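Side-chain contacts in cGAS/DncV-like nucleotidyltransferase in E. coli homolog (Elizabethkingia meningoseptica ATCC 13253 = NBRC 12535, PDB 6E0O), which synthesises cyclic dinucleotide second messengers from nucleoside triphosphates for a CBASS system that defends bacteria against bacteriophage: residues Y50-N55 / Q173-G178; E180-N183 / L188-R191. All coordinates share one frame; numbering follows the deposited sequence.

Both contacts lean on helix 171-184. Contact 1 sets Arg51 and Asn52, at the end of helix 48-52 in the probable nucleotide-binding region, against its first half; contact 2 packs its second half against the start of helix 188-205. Their centres are about 10 Å apart. The bridge between them is Lys190, whose NZ lies 2.8 Å from Asn52 O, a probable hydrogen bond. Gly178 O also packs on Tyr189, 3.5 Å from its CD2. Contact 1 is the nearer to the active site, with the Asn52 side chain about 8 Å from the bound magnesium ion, whereas the side chain of Lys190 in contact 2 is about 14 Å from the metal.

Contact 1: residues Y50-N55 / Q173-G178; sequences YRNNTN and QHYSNG
Arg51 and Asn52 meet Tyr175 and His174 where the short helix that begins with the Gly48-Ser49 motif of this nucleotidyltransferase fold packs on helix 171-184. Residues 48-52 belong to the probable GTP site. The first interaction is a cation-pi stack. The Arg51 guanidinium lies on the Tyr175 ring with planes 29° apart and centres 4.5 Å apart, displaced toward the rim. NE comes over one face near CD1, while NH2 reaches the other ortho carbon, CD2, at 3.7 Å. Two outside partners fix the guanidinium: NH2 forms a salt bridge with Glu172 and NH1 bonds Leu46 O.

Asn52 makes van der Waals and polar contacts. With CG beside the backbone N (chi1 -54°), its amide reaches between the two aromatic side chains. OD1 lies in the plane of each ring, at the edge, and comes within 3.6 Å of Tyr175 CA. The amide is tilted 44° against the imidazole, and ND2 approaches His174 CD2 obliquely at 3.4 Å; His174 NE2 bonds instead to Glu220. A water completes the joint, donating to Tyr175 O at 2.9 Å and only weakly to Asn52 OD1 at 3.4 Å.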
loop_
_atom_site.group_PDB
_atom_site.type_symbol
_atom_site.label_atom_id
_atom_site.label_comp_id
_atom_site.label_asym_id
_atom_site.label_seq_id
_atom_site.Cartn_x
_atom_site.Cartn_y
_atom_site.Cartn_z
ATOM N N TYR A 50 6.979 -0.614 0.524
ATOM C CA TYR A 50 8.296 -1.043 0.069
ATOM C C TYR A 50 8.210 -1.696 -1.304
ATOM O O TYR A 50 9.113 -1.530 -2.128
ATOM C CB TYR A 50 8.943 -1.981 1.081
ATOM C CG TYR A 50 9.597 -1.281 2.252
ATOM C CD1 TYR A 50 8.884 -1.006 3.406
ATOM C CD2 TYR A 50 10.931 -0.914 2.207
ATOM C CE1 TYR A 50 9.483 -0.388 4.490
ATOM C CE2 TYR A 50 11.543 -0.304 3.285
ATOM C CZ TYR A 50 10.814 -0.031 4.417
ATOM O OH TYR A 50 11.435 0.581 5.480
ATOM N N ARG A 51 7.135 -2.444 -1.565
ATOM C CA ARG A 51 6.965 -3.066 -2.874
ATOM C C ARG A 51 6.730 -2.014 -3.955
ATOM O O ARG A 51 7.314 -2.079 -5.044
ATOM C CB ARG A 51 5.788 -4.042 -2.837
ATOM C CG ARG A 51 5.507 -4.718 -4.170
ATOM C CD ARG A 51 6.562 -5.734 -4.519
ATOM N NE ARG A 51 6.392 -6.276 -5.866
ATOM C CZ ARG A 51 5.569 -7.273 -6.184
ATOM N NH1 ARG A 51 4.808 -7.847 -5.260
ATOM N NH2 ARG A 51 5.489 -7.685 -7.437
ATOM N N ASN A 52 5.866 -1.053 -3.678
ATOM C CA ASN A 52 5.474 -0.056 -4.662
ATOM C C ASN A 52 6.360 1.179 -4.639
ATOM O O ASN A 52 6.160 2.083 -5.461
ATOM C CB ASN A 52 4.016 0.328 -4.429
ATOM C CG ASN A 52 3.103 -0.878 -4.425
ATOM O OD1 ASN A 52 3.198 -1.733 -5.297
ATOM N ND2 ASN A 52 2.220 -0.954 -3.439
ATOM N N ASN A 53 7.330 1.223 -3.731
ATOM C CA ASN A 53 8.286 2.320 -3.609
ATOM C C ASN A 53 7.607 3.657 -3.313
ATOM O O ASN A 53 7.904 4.678 -3.935
ATOM C CB ASN A 53 9.203 2.425 -4.825
ATOM C CG ASN A 53 10.490 3.152 -4.507
ATOM O OD1 ASN A 53 10.983 3.106 -3.375
ATOM N ND2 ASN A 53 11.047 3.830 -5.499
ATOM N N THR A 54 6.720 3.657 -2.323
ATOM C CA THR A 54 5.988 4.856 -1.937
ATOM C C THR A 54 6.221 5.254 -0.479
ATOM O O THR A 54 5.398 5.968 0.090
ATOM C CB THR A 54 4.498 4.655 -2.205
ATOM O OG1 THR A 54 4.053 3.512 -1.469
ATOM C CG2 THR A 54 4.230 4.452 -3.686
ATOM N N ASN A 55 7.339 4.858 0.122
ATOM C CA ASN A 55 7.612 5.217 1.510
ATOM C C ASN A 55 8.054 6.668 1.627
ATOM O O ASN A 55 8.892 7.134 0.856
ATOM C CB ASN A 55 8.773 4.384 2.045
ATOM C CG ASN A 55 8.355 3.045 2.543
ATOM O OD1 ASN A 55 7.410 2.921 3.320
ATOM N ND2 ASN A 55 9.059 2.017 2.098
ATOM N N GLN A 173 -0.892 -7.147 -9.561
ATOM C CA GLN A 173 -1.489 -6.255 -10.543
ATOM C C GLN A 173 -1.400 -4.798 -10.097
ATOM O O GLN A 173 -1.193 -3.898 -10.920
ATOM C CB GLN A 173 -2.937 -6.678 -10.769
ATOM C CG GLN A 173 -3.100 -8.100 -11.336
ATOM C CD GLN A 173 -3.240 -9.225 -10.299
ATOM O OE1 GLN A 173 -2.771 -9.127 -9.167
ATOM N NE2 GLN A 173 -3.889 -10.307 -10.705
ATOM N N HIS A 174 -1.570 -4.548 -8.801
ATOM C CA HIS A 174 -1.344 -3.222 -8.246
ATOM C C HIS A 174 0.079 -2.754 -8.524
ATOM O O HIS A 174 0.303 -1.633 -9.009
ATOM C CB HIS A 174 -1.592 -3.293 -6.741
ATOM C CG HIS A 174 -1.447 -1.989 -6.036
ATOM N ND1 HIS A 174 -2.532 -1.244 -5.634
ATOM C CD2 HIS A 174 -0.349 -1.311 -5.635
ATOM C CE1 HIS A 174 -2.105 -0.144 -5.036
ATOM N NE2 HIS A 174 -0.784 -0.163 -5.020
ATOM N N TYR A 175 1.055 -3.607 -8.216
ATOM C CA TYR A 175 2.452 -3.265 -8.444
ATOM C C TYR A 175 2.687 -2.938 -9.917
ATOM O O TYR A 175 3.250 -1.890 -10.264
ATOM C CB TYR A 175 3.381 -4.412 -7.992
ATOM C CG TYR A 175 4.766 -4.162 -8.522
ATOM C CD1 TYR A 175 5.603 -3.249 -7.900
ATOM C CD2 TYR A 175 5.209 -4.772 -9.692
ATOM C CE1 TYR A 175 6.847 -2.954 -8.410
ATOM C CE2 TYR A 175 6.458 -4.478 -10.216
ATOM C CZ TYR A 175 7.269 -3.570 -9.565
ATOM O OH TYR A 175 8.505 -3.250 -10.056
ATOM N N SER A 176 2.257 -3.828 -10.808
ATOM C CA SER A 176 2.593 -3.672 -12.220
ATOM C C SER A 176 1.919 -2.446 -12.826
ATOM O O SER A 176 2.553 -1.697 -13.583
ATOM C CB SER A 176 2.185 -4.926 -12.978
ATOM O OG SER A 176 2.925 -6.028 -12.498
ATOM N N ASN A 177 0.643 -2.241 -12.522
ATOM C CA ASN A 177 -0.065 -1.109 -13.109
ATOM C C ASN A 177 0.473 0.218 -12.588
ATOM O O ASN A 177 0.565 1.193 -13.341
ATOM C CB ASN A 177 -1.565 -1.229 -12.871
ATOM C CG ASN A 177 -2.204 -2.297 -13.727
ATOM O OD1 ASN A 177 -1.587 -2.812 -14.660
ATOM N ND2 ASN A 177 -3.449 -2.627 -13.422
ATOM N N GLY A 178 0.827 0.287 -11.306
ATOM C CA GLY A 178 1.374 1.527 -10.780
ATOM C C GLY A 178 2.738 1.832 -11.366
ATOM O O GLY A 178 3.068 2.985 -11.652
HETATM O O HOH W 1 4.076 -0.101 -8.116
#

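Contact 2: residues E180-N183 / L188-R191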
loop_
_atom_site.group_PDB
_atom_site.type_symbol
_atom_site.label_atom_id
_atom_site.label_comp_id
_atom_site.label_asym_id
_atom_site.label_seq_id
_atom_site.Cartn_x
_atom_site.Cartn_y
_atom_site.Cartn_z
ATOM N N GLU A 180 3.797 0.845 -14.349
ATOM C CA GLU A 180 3.557 1.284 -15.719
ATOM C C GLU A 180 3.140 2.754 -15.768
ATOM O O GLU A 180 3.645 3.532 -16.591
ATOM C CB GLU A 180 2.500 0.386 -16.362
ATOM C CG GLU A 180 2.211 0.709 -17.816
ATOM C CD GLU A 180 3.335 0.318 -18.757
ATOM O OE1 GLU A 180 4.196 -0.494 -18.366
ATOM O OE2 GLU A 180 3.358 0.832 -19.893
ATOM N N LYS A 181 2.214 3.160 -14.899
ATOM C CA LYS A 181 1.763 4.545 -14.940
ATOM C C LYS A 181 2.901 5.502 -14.616
ATOM O O LYS A 181 3.057 6.540 -15.277
ATOM C CB LYS A 181 0.582 4.788 -14.010
ATOM C CG LYS A 181 0.006 6.185 -14.196
ATOM C CD LYS A 181 -1.125 6.450 -13.231
ATOM C CE LYS A 181 -1.760 7.821 -13.429
ATOM N NZ LYS A 181 -2.610 7.838 -14.652
ATOM N N THR A 182 3.718 5.185 -13.607
ATOM C CA THR A 182 4.817 6.097 -13.302
ATOM C C THR A 182 5.798 6.160 -14.466
ATOM O O THR A 182 6.321 7.230 -14.792
ATOM C CB THR A 182 5.466 5.755 -11.957
ATOM O OG1 THR A 182 5.719 6.998 -11.282
ATOM C CG2 THR A 182 6.729 4.971 -12.084
ATOM N N ASN A 183 6.011 5.038 -15.137
ATOM C CA ASN A 183 6.899 5.038 -16.292
ATOM C C ASN A 183 6.370 5.883 -17.437
ATOM O O ASN A 183 7.169 6.365 -18.244
ATOM C CB ASN A 183 7.156 3.604 -16.748
ATOM C CG ASN A 183 8.031 2.824 -15.774
ATOM O OD1 ASN A 183 8.626 3.390 -14.860
ATOM N ND2 ASN A 183 8.108 1.521 -15.972
ATOM N N LEU A 188 6.159 10.953 -12.482
ATOM C CA LEU A 188 5.416 11.837 -11.595
ATOM C C LEU A 188 4.259 11.145 -10.883
ATOM O O LEU A 188 3.856 11.623 -9.826
ATOM C CB LEU A 188 4.956 13.088 -12.346
ATOM C CG LEU A 188 6.105 14.000 -12.778
ATOM C CD1 LEU A 188 5.593 15.035 -13.765
ATOM C CD2 LEU A 188 6.752 14.673 -11.580
ATOM N N TYR A 189 3.728 10.032 -11.401
ATOM C CA TYR A 189 2.633 9.363 -10.695
ATOM C C TYR A 189 3.035 9.043 -9.246
ATOM O O TYR A 189 2.379 9.472 -8.285
ATOM C CB TYR A 189 2.166 8.099 -11.447
ATOM C CG TYR A 189 1.341 7.189 -10.563
ATOM C CD1 TYR A 189 0.177 7.649 -9.962
ATOM C CD2 TYR A 189 1.750 5.891 -10.291
ATOM C CE1 TYR A 189 -0.550 6.848 -9.119
ATOM C CE2 TYR A 189 1.017 5.079 -9.439
ATOM C CZ TYR A 189 -0.131 5.561 -8.862
ATOM O OH TYR A 189 -0.843 4.747 -8.009
ATOM N N LYS A 190 4.130 8.295 -9.058
ATOM C CA LYS A 190 4.492 7.916 -7.694
ATOM C C LYS A 190 5.026 9.103 -6.906
ATOM O O LYS A 190 4.861 9.157 -5.687
ATOM C CB LYS A 190 5.487 6.754 -7.677
ATOM C CG LYS A 190 4.857 5.448 -8.135
ATOM C CD LYS A 190 5.770 4.260 -7.975
ATOM C CE LYS A 190 5.068 2.988 -8.424
ATOM N NZ LYS A 190 5.986 1.824 -8.286
ATOM N N ARG A 191 5.666 10.060 -7.581
ATOM C CA ARG A 191 6.140 11.261 -6.897
ATOM C C ARG A 191 4.979 12.058 -6.320
ATOM O O ARG A 191 5.070 12.562 -5.197
ATOM C CB ARG A 191 7.007 12.081 -7.851
ATOM C CG ARG A 191 8.334 11.398 -8.059
ATOM C CD ARG A 191 9.201 12.047 -9.091
ATOM N NE ARG A 191 10.334 11.170 -9.373
ATOM C CZ ARG A 191 11.283 11.442 -10.250
ATOM N NH1 ARG A 191 11.243 12.582 -10.919
ATOM N NH2 ARG A 191 12.253 10.569 -10.460
#
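A short turn joins the consecutive helices 171-184 and 188-205, and Lys181 and Thr182 of the first meet Tyr189 and Lys190 of the second in a buried contact. The aliphatic part of Lys181 crosses the Tyr189 side chain at about a right angle. Its CD sits over one face, 3.9 Å from the ring centroid and 22° off the normal, a CH-pi contact displaced toward CG and CD1. The lysine is extended as far as CE, then bends at its last torsion, which turns NZ to Asn228 OD1 and Val226 O; the same lysine also makes a cation-pi contact with Tyr224. The far end of Tyr189, its OH, is tied to Glu220 O in helix 216-224.

The turn itself is secured by threonine hydroxyls that take up amides at the N-terminal end of helix 188-205. Thr185 OG1 pairs with Tyr189 N, and Thr182 OG1 accepts the next amide, Lys190 N, at 3.0 Å in a nearly straight bond (168°). Thr182 holds a chi1 of -138°, well off a staggered position, which suggests some torsional cost for this pairing. Carbon packs around the same oxygen: Tyr189 CB lies 3.7 Å from Thr182 OG1, and Lys190 CG 3.6 Å from it. From there the Lys190 chain runs on to deliver NZ to Asn52 O, with Thr179 OG1 as a second, weak partner.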